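TRAP-type C4-dicarboxylate:H+ symport system substrate-binding component DctP (PDB 4MX6) is the substrate-binding component of a TRAP-type transport system and probably captures C4-dicarboxylates such as succinate in the periplasm for proton-coupled uptake. Local coordinates at residues T207-R212 and Y230-H235; A188-V193 and G216-W221. One frame throughout, in Å; residues are numbered along the deposited sequence.

Contact 1 of 2, residues T207-R212 and Y230-H235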
loop_
_atom_site.group_PDB
_atom_site.type_symbol
_atom_site.label_atom_id
_atom_site.label_comp_id
_atom_site.label_asym_id
_atom_site.label_seq_id
_atom_site.Cartn_x
_atom_site.Cartn_y
_atom_site.Cartn_z
ATOM N N THR A 207 -11.679 10.514 -9.888
ATOM C CA THR A 207 -12.193 11.097 -11.119
ATOM C C THR A 207 -12.385 10.030 -12.199
ATOM O O THR A 207 -13.359 10.088 -12.951
ATOM C CB THR A 207 -11.267 12.224 -11.618
ATOM O OG1 THR A 207 -11.153 13.230 -10.603
ATOM C CG2 THR A 207 -11.805 12.859 -12.894
ATOM N N LEU A 208 -11.475 9.062 -12.279
ATOM C CA LEU A 208 -11.635 7.979 -13.235
ATOM C C LEU A 208 -12.901 7.177 -12.963
ATOM O O LEU A 208 -13.609 6.801 -13.899
ATOM C CB LEU A 208 -10.406 7.070 -13.209
ATOM C CG LEU A 208 -9.108 7.695 -13.731
ATOM C CD1 LEU A 208 -7.906 6.842 -13.335
ATOM C CD2 LEU A 208 -9.155 7.890 -15.249
ATOM N N LEU A 209 -13.182 6.901 -11.692
ATOM C CA LEU A 209 -14.397 6.178 -11.319
ATOM C C LEU A 209 -15.632 7.030 -11.613
ATOM O O LEU A 209 -16.628 6.553 -12.176
ATOM C CB LEU A 209 -14.400 5.829 -9.834
ATOM C CG LEU A 209 -13.330 4.867 -9.329
ATOM C CD1 LEU A 209 -13.333 4.885 -7.815
ATOM C CD2 LEU A 209 -13.541 3.456 -9.848
ATOM N N GLN A 210 -15.577 8.289 -11.191
ATOM C CA GLN A 210 -16.712 9.204 -11.335
ATOM C C GLN A 210 -17.170 9.289 -12.790
ATOM O O GLN A 210 -18.364 9.258 -13.094
ATOM C CB GLN A 210 -16.314 10.592 -10.835
ATOM C CG GLN A 210 -17.388 11.649 -10.978
ATOM C CD GLN A 210 -16.851 13.027 -10.734
ATOM O OE1 GLN A 210 -15.734 13.360 -11.138
ATOM N NE2 GLN A 210 -17.636 13.846 -10.057
ATOM N N THR A 211 -16.200 9.419 -13.682
ATOM C CA THR A 211 -16.455 9.622 -15.099
ATOM C C THR A 211 -16.621 8.326 -15.881
ATOM O O THR A 211 -16.861 8.365 -17.081
ATOM C CB THR A 211 -15.330 10.446 -15.764
ATOM O OG1 THR A 211 -14.086 9.736 -15.668
ATOM C CG2 THR A 211 -15.199 11.820 -15.126
ATOM N N ARG A 212 -16.489 7.188 -15.205
ATOM C CA ARG A 212 -16.622 5.876 -15.840
ATOM C C ARG A 212 -15.546 5.625 -16.886
ATOM O O ARG A 212 -15.701 4.768 -17.747
ATOM C CB ARG A 212 -18.042 5.646 -16.399
ATOM C CG ARG A 212 -19.103 5.614 -15.295
ATOM C CD ARG A 212 -20.521 5.563 -15.841
ATOM N NE ARG A 212 -20.734 4.416 -16.723
ATOM C CZ ARG A 212 -21.087 3.201 -16.315
ATOM N NH1 ARG A 212 -21.300 2.950 -15.030
ATOM N NH2 ARG A 212 -21.256 2.238 -17.208
ATOM N N TYR A 230 -16.570 5.101 -2.622
ATOM C CA TYR A 230 -17.873 4.479 -2.410
ATOM C C TYR A 230 -19.031 5.352 -2.906
ATOM O O TYR A 230 -20.142 4.854 -3.060
ATOM C CB TYR A 230 -18.079 4.114 -0.933
ATOM C CG TYR A 230 -18.217 5.305 0.001
ATOM C CD1 TYR A 230 -17.105 6.001 0.447
ATOM C CD2 TYR A 230 -19.464 5.738 0.438
ATOM C CE1 TYR A 230 -17.226 7.086 1.310
ATOM C CE2 TYR A 230 -19.592 6.824 1.291
ATOM C CZ TYR A 230 -18.472 7.504 1.716
ATOM O OH TYR A 230 -18.572 8.580 2.582
ATOM N N GLU A 231 -18.792 6.646 -3.143
ATOM C CA GLU A 231 -19.838 7.529 -3.660
ATOM C C GLU A 231 -19.995 7.411 -5.176
ATOM O O GLU A 231 -20.957 7.948 -5.730
ATOM C CB GLU A 231 -19.558 8.980 -3.266
ATOM C CG GLU A 231 -19.585 9.189 -1.756
ATOM C CD GLU A 231 -19.426 10.639 -1.321
ATOM O OE1 GLU A 231 -19.157 11.514 -2.166
ATOM O OE2 GLU A 231 -19.548 10.889 -0.109
ATOM N N VAL A 232 -19.090 6.691 -5.835
ATOM C CA VAL A 232 -19.102 6.583 -7.294
ATOM C C VAL A 232 -18.941 5.130 -7.755
ATOM O O VAL A 232 -18.604 4.859 -8.912
ATOM C CB VAL A 232 -18.025 7.494 -7.935
ATOM C CG1 VAL A 232 -18.442 8.948 -7.824
ATOM C CG2 VAL A 232 -16.668 7.261 -7.312
ATOM N N GLN A 233 -19.234 4.213 -6.842
ATOM C CA GLN A 233 -19.217 2.774 -7.120
ATOM C C GLN A 233 -20.439 2.163 -6.450
ATOM O O GLN A 233 -20.608 2.322 -5.245
ATOM C CB GLN A 233 -17.946 2.124 -6.562
ATOM C CG GLN A 233 -16.679 2.634 -7.202
ATOM C CD GLN A 233 -16.376 1.903 -8.493
ATOM O OE1 GLN A 233 -15.608 0.952 -8.499
ATOM N NE2 GLN A 233 -16.957 2.350 -9.589
ATOM N N SER A 234 -21.277 1.449 -7.193
ATOM C CA SER A 234 -22.502 0.927 -6.603
ATOM C C SER A 234 -22.307 -0.300 -5.704
ATOM O O SER A 234 -23.180 -0.580 -4.872
ATOM C CB SER A 234 -23.553 0.618 -7.684
ATOM O OG SER A 234 -23.113 -0.425 -8.534
ATOM N N HIS A 235 -21.202 -1.035 -5.868
ATOM C CA HIS A 235 -21.003 -2.298 -5.158
ATOM C C HIS A 235 -19.576 -2.483 -4.695
ATOM O O HIS A 235 -18.638 -2.281 -5.461
ATOM C CB HIS A 235 -21.353 -3.458 -6.076
ATOM C CG HIS A 235 -22.812 -3.592 -6.321
ATOM N ND1 HIS A 235 -23.482 -2.897 -7.306
ATOM C CD2 HIS A 235 -23.744 -4.327 -5.675
ATOM C CE1 HIS A 235 -24.763 -3.206 -7.259
ATOM N NE2 HIS A 235 -24.948 -4.069 -6.275
#
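The amide nitrogen of Q233, whose side chain packs against L209, is gripped by two backbone carbonyls. Q233 NE2 donates to V232 O at 3.1 Å, an almost straight bond (163°) lying within the amide plane, and bonds in addition to D215 O. Across the same group, Q233 OE1 is held by the hydroxyl of T162, so both polar ends of this buried amide are satisfied and its rotation is fixed. Held flat, the amide offers a surface to leucine: L209 CD2 rests against its broad side, 3.5 Å from Q233 CD and nearly as close to its oxygen and nitrogen. The bend at chi2 (-84°) turns the end of Q233 back toward the carbonyl of the preceding V232 and brings it under that methyl.

V232 adds a purely apolar part. Its two methyls divide the work: V232 CG2 meets L209 CB at 3.7 Å, while V232 CG1 lies over the helix backbone, 3.9 Å from Q210 CA. Q210 leads its own amide away from the interface. No hydrogen bond joins the two segments, which are held together by packing alone. R212 is the first residue to leave helical geometry, its positive phi (64°) marking a Schellman motif. S234 and H235 form a classic beta bulge facing A163. The arrangement packs helix 205-210 against the loop leading into strand 235-237, with the L209 side chain about 6 Å from that of succinate-binding R179.

Contact 2 of 2, residues A188-V193 and G216-W221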
loop_
_atom_site.group_PDB
_atom_site.type_symbol
_atom_site.label_atom_id
_atom_site.label_comp_id
_atom_site.label_asym_id
_atom_site.label_seq_id
_atom_site.Cartn_x
_atom_site.Cartn_y
_atom_site.Cartn_z
ATOM N N ALA A 188 -1.547 -8.445 -14.031
ATOM C CA ALA A 188 -1.738 -9.864 -14.297
ATOM C C ALA A 188 -2.923 -10.434 -13.513
ATOM O O ALA A 188 -3.654 -11.294 -14.021
ATOM C CB ALA A 188 -0.468 -10.635 -13.984
ATOM N N GLN A 189 -3.131 -9.955 -12.288
ATOM C CA GLN A 189 -4.268 -10.358 -11.483
ATOM C C GLN A 189 -5.565 -10.125 -12.257
ATOM O O GLN A 189 -6.439 -10.983 -12.317
ATOM C CB GLN A 189 -4.262 -9.548 -10.172
ATOM C CG GLN A 189 -5.473 -9.744 -9.304
ATOM C CD GLN A 189 -5.411 -8.860 -8.085
ATOM O OE1 GLN A 189 -4.859 -9.237 -7.055
ATOM N NE2 GLN A 189 -5.938 -7.658 -8.206
ATOM N N PHE A 190 -5.725 -8.934 -12.830
ATOM C CA PHE A 190 -6.938 -8.648 -13.593
ATOM C C PHE A 190 -6.961 -9.345 -14.955
ATOM O O PHE A 190 -8.018 -9.812 -15.379
ATOM C CB PHE A 190 -7.195 -7.142 -13.672
ATOM C CG PHE A 190 -7.661 -6.572 -12.360
ATOM C CD1 PHE A 190 -8.948 -6.824 -11.913
ATOM C CD2 PHE A 190 -6.805 -5.851 -11.540
ATOM C CE1 PHE A 190 -9.374 -6.351 -10.704
ATOM C CE2 PHE A 190 -7.242 -5.365 -10.321
ATOM C CZ PHE A 190 -8.525 -5.612 -9.915
ATOM N N ASP A 191 -5.811 -9.474 -15.618
ATOM C CA ASP A 191 -5.733 -10.278 -16.849
ATOM C C ASP A 191 -6.264 -11.699 -16.608
ATOM O O ASP A 191 -6.873 -12.300 -17.493
ATOM C CB ASP A 191 -4.284 -10.418 -17.355
ATOM C CG ASP A 191 -3.692 -9.142 -17.909
ATOM O OD1 ASP A 191 -4.435 -8.243 -18.339
ATOM O OD2 ASP A 191 -2.441 -9.069 -17.933
ATOM N N ALA A 192 -5.995 -12.250 -15.428
ATOM C CA ALA A 192 -6.319 -13.646 -15.129
ATOM C C ALA A 192 -7.817 -13.930 -15.160
ATOM O O ALA A 192 -8.229 -15.079 -15.316
ATOM C CB ALA A 192 -5.744 -14.027 -13.773
ATOM N N VAL A 193 -8.628 -12.883 -15.010
ATOM C CA VAL A 193 -10.081 -13.007 -15.056
ATOM C C VAL A 193 -10.679 -12.269 -16.258
ATOM O O VAL A 193 -11.889 -12.032 -16.323
ATOM C CB VAL A 193 -10.751 -12.554 -13.726
ATOM C CG1 VAL A 193 -10.339 -13.487 -12.578
ATOM C CG2 VAL A 193 -10.415 -11.100 -13.387
ATOM N N GLY A 216 -13.993 -0.084 -12.170
ATOM C CA GLY A 216 -13.741 -0.499 -10.803
ATOM C C GLY A 216 -12.297 -0.315 -10.401
ATOM O O GLY A 216 -11.472 0.162 -11.169
ATOM N N GLN A 217 -12.013 -0.683 -9.159
ATOM C CA GLN A 217 -10.666 -0.597 -8.620
ATOM C C GLN A 217 -10.569 -1.534 -7.419
ATOM O O GLN A 217 -11.513 -2.277 -7.130
ATOM C CB GLN A 217 -10.290 0.862 -8.286
ATOM C CG GLN A 217 -11.211 1.581 -7.292
ATOM C CD GLN A 217 -10.887 1.274 -5.841
ATOM O OE1 GLN A 217 -9.799 1.578 -5.362
ATOM N NE2 GLN A 217 -11.831 0.656 -5.138
ATOM N N GLU A 218 -9.421 -1.540 -6.745
ATOM C CA GLU A 218 -9.214 -2.372 -5.553
ATOM C C GLU A 218 -8.541 -1.498 -4.498
ATOM O O GLU A 218 -7.566 -0.793 -4.788
ATOM C CB GLU A 218 -8.352 -3.608 -5.860
ATOM C CG GLU A 218 -7.055 -3.283 -6.592
ATOM C CD GLU A 218 -5.990 -4.378 -6.540
ATOM O OE1 GLU A 218 -6.322 -5.543 -6.271
ATOM O OE2 GLU A 218 -4.799 -4.047 -6.741
ATOM N N ASN A 219 -9.031 -1.546 -3.267
ATOM C CA ASN A 219 -8.421 -0.737 -2.217
ATOM C C ASN A 219 -8.946 -1.120 -0.842
ATOM O O ASN A 219 -9.894 -1.897 -0.709
ATOM C CB ASN A 219 -8.587 0.772 -2.470
ATOM C CG ASN A 219 -7.272 1.491 -2.316
ATOM O OD1 ASN A 219 -6.644 1.407 -1.255
ATOM N ND2 ASN A 219 -6.794 2.110 -3.382
ATOM N N THR A 220 -8.316 -0.566 0.184
ATOM C CA THR A 220 -8.714 -0.843 1.546
ATOM C C THR A 220 -9.913 0.010 1.935
ATOM O O THR A 220 -10.212 1.025 1.290
ATOM C CB THR A 220 -7.565 -0.543 2.523
ATOM O OG1 THR A 220 -7.338 0.874 2.507
ATOM C CG2 THR A 220 -6.286 -1.296 2.124
ATOM N N TRP A 221 -10.589 -0.364 3.010
ATOM C CA TRP A 221 -11.699 0.448 3.511
ATOM C C TRP A 221 -11.252 1.887 3.767
ATOM O O TRP A 221 -11.996 2.817 3.488
ATOM C CB TRP A 221 -12.325 -0.129 4.787
ATOM C CG TRP A 221 -12.928 -1.481 4.619
ATOM C CD1 TRP A 221 -12.475 -2.629 5.175
ATOM C CD2 TRP A 221 -14.094 -1.837 3.860
ATOM N NE1 TRP A 221 -13.267 -3.678 4.816
ATOM C CE2 TRP A 221 -14.265 -3.230 4.001
ATOM C CE3 TRP A 221 -15.005 -1.126 3.077
ATOM C CZ2 TRP A 221 -15.307 -3.922 3.398
ATOM C CZ3 TRP A 221 -16.049 -1.824 2.491
ATOM C CH2 TRP A 221 -16.186 -3.206 2.661
#
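Three flat groups meet here: the F190 ring, the E218 carboxylate and the Q189 amide. The carboxylate stands at the edge of the ring, near its plane, with F190 CE2 4.1 Å from E218 CD and the two planes turned 71° apart; the same ring also stacks with that of F178. The amide is steeper still, 82° from the carboxylate. Q189 NE2 donates to E218 OE1 at 2.9 Å with a fairly straight N-H (161°). The bond lies in the plane of the amide but descends on the oxygen from above the carboxylate plane. An extended glutamine chain, with CG anti to the backbone N, carries the amide out from the helix to the end of the E218 side chain.

E218 is buried, and its charge is met on both oxygens. OE1 also bonds H241 NE2, while OE2 forms a salt bridge with K159, which probably favours the ionised acid. With an alanine here, K159 would probably be left without its counter-charge, and the Q189 amide and H241 would be freer to turn. One residue on, N219 points its polar group elsewhere: its OD1 accepts the T220 backbone N at 3.0 Å and also N223 ND2, while ND2 bonds the succinate. E218 is a second-shell group in the ligand-binding region of this family 7 solute-binding protein, its side chain about 7 Å from both the succinate and the R179 side chain.

The arrangement spans two elements with F190 CA and Q217 CA 10.2 Å apart, so long side chains do the bridging. Helix 184-191 is backed by helix 305-326, where M315 touches Q189, and F190 packs on P197 of strand 196-199. Strand 217-219 borders strand 160-163, and the backbone of G216 bonds those of K177 and R179 in strand 177-180.

In the fold
Contact 2 is fully buried, its centre about 14 Å from the centre of the chain, and relies on an amide-carboxylate hydrogen bond, the charge being balanced by K159 from outside both segments. Contact 1, with its centre about 20 Å from that of the chain and partly exposed, covers more surface (201 against 111 Å²) yet joins its segments by packing alone, its amide bonded within its own segment and to T162 and D215. The elements are successive: helix 205-210 of contact 1 precedes strand 217-219 of contact 2, and the segments alternate along the chain. They also touch, Q233 OE1 lying 3.3 Å from G216 CA. Succinate-binding N219 belongs to contact 2.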